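Long-range contacts in acetone carboxylase alpha subunit (Xanthobacter autotrophicus Py2, PDB 5M45), which forms the alpha subunit of a carboxylase complex with beta and gamma subunits and belongs to the hydantoinase B/oxoprolinase family: residues L212-L217 / E234-I238; D630-R634 / E655-V659. One frame throughout, in Å; residues are numbered along the deposited sequence.

Interaction 1 (L212-L217 / E234-I238)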
loop_
_atom_site.group_PDB
_atom_site.type_symbol
_atom_site.label_atom_id
_atom_site.label_comp_id
_atom_site.label_asym_id
_atom_site.label_seq_id
_atom_site.Cartn_x
_atom_site.Cartn_y
_atom_site.Cartn_z
ATOM N N LEU A 212 -19.090 -7.540 -6.270
ATOM C CA LEU A 212 -17.807 -6.858 -6.077
ATOM C C LEU A 212 -17.349 -6.030 -7.302
ATOM O O LEU A 212 -17.510 -6.458 -8.453
ATOM C CB LEU A 212 -16.721 -7.875 -5.674
ATOM C CG LEU A 212 -16.940 -8.515 -4.294
ATOM C CD1 LEU A 212 -15.974 -9.650 -4.121
ATOM C CD2 LEU A 212 -16.728 -7.547 -3.153
ATOM N N PHE A 213 -16.787 -4.866 -7.056
ATOM C CA PHE A 213 -16.328 -3.992 -8.150
ATOM C C PHE A 213 -14.999 -4.518 -8.724
ATOM O O PHE A 213 -14.081 -4.873 -7.977
ATOM C CB PHE A 213 -16.087 -2.541 -7.671
ATOM C CG PHE A 213 -17.282 -1.840 -7.067
ATOM C CD1 PHE A 213 -18.537 -1.920 -7.633
ATOM C CD2 PHE A 213 -17.122 -1.010 -5.953
ATOM C CE1 PHE A 213 -19.630 -1.214 -7.086
ATOM C CE2 PHE A 213 -18.204 -0.319 -5.401
ATOM C CZ PHE A 213 -19.467 -0.430 -5.974
ATOM N N ARG A 214 -14.876 -4.479 -10.047
ATOM C CA ARG A 214 -13.693 -5.004 -10.726
ATOM C C ARG A 214 -12.392 -4.215 -10.399
ATOM O O ARG A 214 -11.321 -4.831 -10.307
ATOM C CB ARG A 214 -13.902 -5.031 -12.240
ATOM C CG ARG A 214 -12.930 -5.940 -12.967
ATOM C CD ARG A 214 -12.939 -5.786 -14.467
ATOM N NE ARG A 214 -14.255 -5.832 -15.103
ATOM C CZ ARG A 214 -14.906 -6.916 -15.507
ATOM N NH1 ARG A 214 -16.086 -6.777 -16.128
ATOM N NH2 ARG A 214 -14.440 -8.139 -15.290
ATOM N N ASP A 215 -12.476 -2.885 -10.240
ATOM C CA ASP A 215 -11.288 -2.086 -9.888
ATOM C C ASP A 215 -10.710 -2.526 -8.542
ATOM O O ASP A 215 -9.475 -2.662 -8.418
ATOM C CB ASP A 215 -11.515 -0.547 -9.936
ATOM C CG ASP A 215 -12.750 -0.074 -9.152
ATOM O OD1 ASP A 215 -13.724 -0.831 -9.028
ATOM O OD2 ASP A 215 -12.736 1.091 -8.653
ATOM N N TRP A 216 -11.586 -2.786 -7.555
ATOM C CA TRP A 216 -11.185 -3.376 -6.271
ATOM C C TRP A 216 -10.525 -4.752 -6.437
ATOM O O TRP A 216 -9.463 -5.031 -5.853
ATOM C CB TRP A 216 -12.387 -3.490 -5.316
ATOM C CG TRP A 216 -12.249 -4.523 -4.219
ATOM C CD1 TRP A 216 -12.852 -5.750 -4.178
ATOM C CD2 TRP A 216 -11.422 -4.439 -3.057
ATOM N NE1 TRP A 216 -12.469 -6.430 -3.042
ATOM C CE2 TRP A 216 -11.596 -5.645 -2.328
ATOM C CE3 TRP A 216 -10.564 -3.453 -2.540
ATOM C CZ2 TRP A 216 -10.944 -5.892 -1.095
ATOM C CZ3 TRP A 216 -9.885 -3.718 -1.316
ATOM C CH2 TRP A 216 -10.102 -4.909 -0.608
ATOM N N LEU A 217 -11.157 -5.612 -7.233
ATOM C CA LEU A 217 -10.655 -6.980 -7.452
ATOM C C LEU A 217 -9.238 -6.985 -8.045
ATOM O O LEU A 217 -8.332 -7.627 -7.483
ATOM C CB LEU A 217 -11.640 -7.810 -8.313
ATOM C CG LEU A 217 -13.007 -8.142 -7.709
ATOM C CD1 LEU A 217 -13.981 -8.686 -8.751
ATOM C CD2 LEU A 217 -12.901 -9.121 -6.522
ATOM N N GLU A 234 -11.852 -14.076 0.782
ATOM C CA GLU A 234 -12.868 -13.076 0.536
ATOM C C GLU A 234 -14.261 -13.691 0.266
ATOM O O GLU A 234 -15.270 -13.220 0.805
ATOM C CB GLU A 234 -12.439 -12.106 -0.582
ATOM C CG GLU A 234 -13.517 -11.109 -1.028
ATOM C CD GLU A 234 -12.960 -10.013 -1.930
ATOM O OE1 GLU A 234 -12.364 -10.351 -2.986
ATOM O OE2 GLU A 234 -13.125 -8.819 -1.569
ATOM N N ARG A 235 -14.315 -14.724 -0.574
ATOM C CA ARG A 235 -15.583 -15.419 -0.836
ATOM C C ARG A 235 -16.143 -16.067 0.445
ATOM O O ARG A 235 -17.365 -16.049 0.645
ATOM C CB ARG A 235 -15.456 -16.444 -1.979
ATOM C CG ARG A 235 -15.011 -15.820 -3.315
ATOM C CD ARG A 235 -16.041 -14.798 -3.858
ATOM N NE ARG A 235 -15.607 -14.177 -5.073
ATOM C CZ ARG A 235 -16.350 -13.341 -5.815
ATOM N NH1 ARG A 235 -15.861 -12.801 -6.924
ATOM N NH2 ARG A 235 -17.588 -13.006 -5.477
ATOM N N THR A 236 -15.254 -16.597 1.305
ATOM C CA THR A 236 -15.611 -17.086 2.639
ATOM C C THR A 236 -16.340 -16.037 3.493
ATOM O O THR A 236 -17.386 -16.328 4.087
ATOM C CB THR A 236 -14.329 -17.563 3.422
ATOM O OG1 THR A 236 -13.748 -18.684 2.715
ATOM C CG2 THR A 236 -14.651 -17.980 4.823
ATOM N N ARG A 237 -15.802 -14.819 3.540
ATOM C CA ARG A 237 -16.410 -13.753 4.349
ATOM C C ARG A 237 -17.792 -13.326 3.782
ATOM O O ARG A 237 -18.765 -13.162 4.541
ATOM C CB ARG A 237 -15.506 -12.515 4.448
ATOM C CG ARG A 237 -14.179 -12.730 5.170
ATOM C CD ARG A 237 -13.374 -11.437 5.351
ATOM N NE ARG A 237 -13.086 -10.739 4.090
ATOM C CZ ARG A 237 -12.024 -10.945 3.318
ATOM N NH1 ARG A 237 -11.090 -11.836 3.618
ATOM N NH2 ARG A 237 -11.886 -10.235 2.201
ATOM N N ILE A 238 -17.872 -13.149 2.454
ATOM C CA ILE A 238 -19.137 -12.725 1.840
ATOM C C ILE A 238 -20.237 -13.793 2.040
ATOM O O ILE A 238 -21.406 -13.437 2.281
ATOM C CB ILE A 238 -18.988 -12.400 0.328
ATOM C CG1 ILE A 238 -18.053 -11.260 0.165
ATOM C CG2 ILE A 238 -20.319 -11.939 -0.219
ATOM C CD1 ILE A 238 -17.581 -11.047 -1.270
HETATM O O HOH W 1 -18.956 -10.565 -6.801
#
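Leu-212 pushes its CD1 methyl into the side of the helix carrying residues 234-238, where it meets three side chains: CD1 of Ile-238 lies 3.6 Å from Leu-212 CD1, CD of Glu-234 3.7 Å from it, and NH2 of Arg-235 4.0 Å from it, with the methyl over one face of the guanidinium. In the first turn of helix 214-222, Trp-216 NE1 donates a hydrogen bond of 2.9 Å to Glu-234 OE2, which sits at the indole edge near the ring plane. This gives the buried carboxylate a polar partner beside the Leu-212/Ile-238 apolar pair; its other oxygen, Glu-234 OE1, packs 3.8 Å from Leu-217 CD2. The CA atoms of Leu-212 and Ile-238 are 9.9 Å apart, so side chains span the gap, helped by a water that accepts from Leu-212 N and Arg-235 NH2, 3.1 Å from each. Arg-235 also reaches the beta subunit, with a salt bridge to an acidic side chain of that subunit and a hydrogen bond to that subunit's backbone. Phe-213 is the N-cap residue of helix 214-222, so the contact spans the passage from short edge strand 211-212 into that helix. Helix 227-255 supplies the other side, while Leu-212 and Trp-216 also rest on strands 138-141 and 204-208 of the seven-stranded antiparallel sheet.

Interaction 2 (D630-R634 / E655-V659)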
loop_
_atom_site.group_PDB
_atom_site.type_symbol
_atom_site.label_atom_id
_atom_site.label_comp_id
_atom_site.label_asym_id
_atom_site.label_seq_id
_atom_site.Cartn_x
_atom_site.Cartn_y
_atom_site.Cartn_z
ATOM N N ASP A 630 4.463 -23.764 45.048
ATOM C CA ASP A 630 5.852 -24.160 45.314
ATOM C C ASP A 630 6.152 -25.534 44.704
ATOM O O ASP A 630 5.507 -26.500 45.072
ATOM C CB ASP A 630 6.078 -24.205 46.848
ATOM C CG ASP A 630 7.560 -24.396 47.261
ATOM O OD1 ASP A 630 8.406 -24.756 46.420
ATOM O OD2 ASP A 630 7.861 -24.175 48.472
ATOM N N PRO A 631 7.171 -25.638 43.817
ATOM C CA PRO A 631 7.519 -26.959 43.245
ATOM C C PRO A 631 7.883 -28.002 44.280
ATOM O O PRO A 631 7.765 -29.196 44.021
ATOM C CB PRO A 631 8.778 -26.656 42.411
ATOM C CG PRO A 631 8.671 -25.217 42.067
ATOM C CD PRO A 631 8.007 -24.565 43.245
ATOM N N LEU A 632 8.330 -27.560 45.461
ATOM C CA LEU A 632 8.643 -28.506 46.542
ATOM C C LEU A 632 7.412 -29.239 47.119
ATOM O O LEU A 632 7.555 -30.224 47.858
ATOM C CB LEU A 632 9.418 -27.775 47.679
ATOM C CG LEU A 632 10.688 -28.481 48.145
ATOM C CD1 LEU A 632 11.737 -28.460 47.050
ATOM C CD2 LEU A 632 11.218 -27.756 49.368
ATOM N N ASP A 633 6.213 -28.747 46.798
ATOM C CA ASP A 633 4.972 -29.405 47.155
ATOM C C ASP A 633 4.383 -30.290 46.053
ATOM O O ASP A 633 3.334 -30.891 46.273
ATOM C CB ASP A 633 3.952 -28.377 47.627
ATOM C CG ASP A 633 4.384 -27.731 48.996
ATOM O OD1 ASP A 633 4.971 -28.441 49.814
ATOM O OD2 ASP A 633 4.224 -26.515 49.254
ATOM N N ARG A 634 5.036 -30.400 44.885
ATOM C CA ARG A 634 4.509 -31.255 43.828
ATOM C C ARG A 634 4.541 -32.717 44.278
ATOM O O ARG A 634 5.470 -33.125 44.953
ATOM C CB ARG A 634 5.292 -31.113 42.529
ATOM C CG ARG A 634 4.741 -31.934 41.347
ATOM C CD ARG A 634 5.205 -31.328 40.052
ATOM N NE ARG A 634 4.809 -31.979 38.812
ATOM C CZ ARG A 634 3.574 -31.920 38.267
ATOM N NH1 ARG A 634 2.569 -31.331 38.908
ATOM N NH2 ARG A 634 3.328 -32.505 37.092
ATOM N N GLU A 655 16.993 -30.623 41.304
ATOM C CA GLU A 655 17.246 -29.209 41.609
ATOM C C GLU A 655 15.959 -28.383 41.775
ATOM O O GLU A 655 15.851 -27.578 42.694
ATOM C CB GLU A 655 18.115 -28.586 40.518
ATOM C CG GLU A 655 18.539 -27.130 40.808
ATOM C CD GLU A 655 19.708 -26.982 41.794
ATOM O OE1 GLU A 655 20.509 -27.907 41.856
ATOM O OE2 GLU A 655 19.817 -25.940 42.515
ATOM N N VAL A 656 14.980 -28.611 40.912
ATOM C CA VAL A 656 13.736 -27.824 40.905
ATOM C C VAL A 656 12.692 -28.354 41.901
ATOM O O VAL A 656 12.135 -27.583 42.686
ATOM C CB VAL A 656 13.152 -27.782 39.477
ATOM C CG1 VAL A 656 11.773 -27.128 39.446
ATOM C CG2 VAL A 656 14.114 -27.044 38.540
ATOM N N TYR A 657 12.425 -29.664 41.864
ATOM C CA TYR A 657 11.334 -30.254 42.640
ATOM C C TYR A 657 11.788 -31.006 43.900
ATOM O O TYR A 657 10.938 -31.386 44.727
ATOM C CB TYR A 657 10.543 -31.214 41.735
ATOM C CG TYR A 657 9.916 -30.586 40.503
ATOM C CD1 TYR A 657 8.686 -29.922 40.597
ATOM C CD2 TYR A 657 10.495 -30.697 39.257
ATOM C CE1 TYR A 657 8.089 -29.366 39.488
ATOM C CE2 TYR A 657 9.896 -30.152 38.141
ATOM C CZ TYR A 657 8.695 -29.470 38.251
ATOM O OH TYR A 657 8.093 -28.897 37.144
ATOM N N GLY A 658 13.093 -31.220 44.054
ATOM C CA GLY A 658 13.629 -31.972 45.185
ATOM C C GLY A 658 13.255 -33.443 45.157
ATOM O O GLY A 658 13.207 -34.099 46.214
ATOM N N VAL A 659 12.981 -33.976 43.961
ATOM C CA VAL A 659 12.558 -35.375 43.833
ATOM C C VAL A 659 13.719 -36.221 43.306
ATOM O O VAL A 659 14.371 -35.859 42.314
ATOM C CB VAL A 659 11.297 -35.502 42.924
ATOM C CG1 VAL A 659 10.916 -36.964 42.695
ATOM C CG2 VAL A 659 10.117 -34.729 43.520
#
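An Asx turn shapes the first side of this contact: Asp-630 OD1 accepts a 3.0 Å hydrogen bond from Leu-632 N, at the start of the 3-10 turn 631-633. No hydrogen bond crosses to residues 655-659, and the two sides meet by van der Waals packing. Pro-631 CB lies 3.5 Å from Val-656 O and 3.7 Å from Tyr-657 CD1, while Pro-631 O approaches the tyrosine ring edge, 3.6 Å from CD1. Farther along that ring, Arg-634 CD comes within 3.5 Å of Tyr-657 CE1; the guanidinium of Arg-634 forms salt bridges with Asp-470 and Asp-642. Leu-632 CD1 packs 3.8 Å from Tyr-657 O and close to Gly-658, whose positive phi turns the chain out of the helix and where a CB would be crowded by that methyl. Helix 673-690 covers Leu-632 through Ile-683, and Val-639 of helix 636-645 packs against Arg-634 and Tyr-657. The contact joins the loop that follows strand 617-621 to the end of helix 652-657.

Overall arrangement
From the N terminus, the chain first closes interaction 1, a loop with 16 residues between its segments, 12 of them helical, joining the start of helix 214-222 to helix 227-255 beside the edge of the seven-stranded sheet. Nearly 400 residues later interaction 2 brings the loop before helix 636-645 back against the end of helix 652-657, with 20 residues between. The two are in series, neither nesting nor crossing. The centres of interactions 1 and 2 are 57 Å apart, on opposite sides of the chain's centre, and the nearest atoms of interactions 1 and 2 are about 40 Å apart. Each borders a different partner: the beta subunit and a second alpha subunit at interaction 1, the gamma subunit at interaction 2.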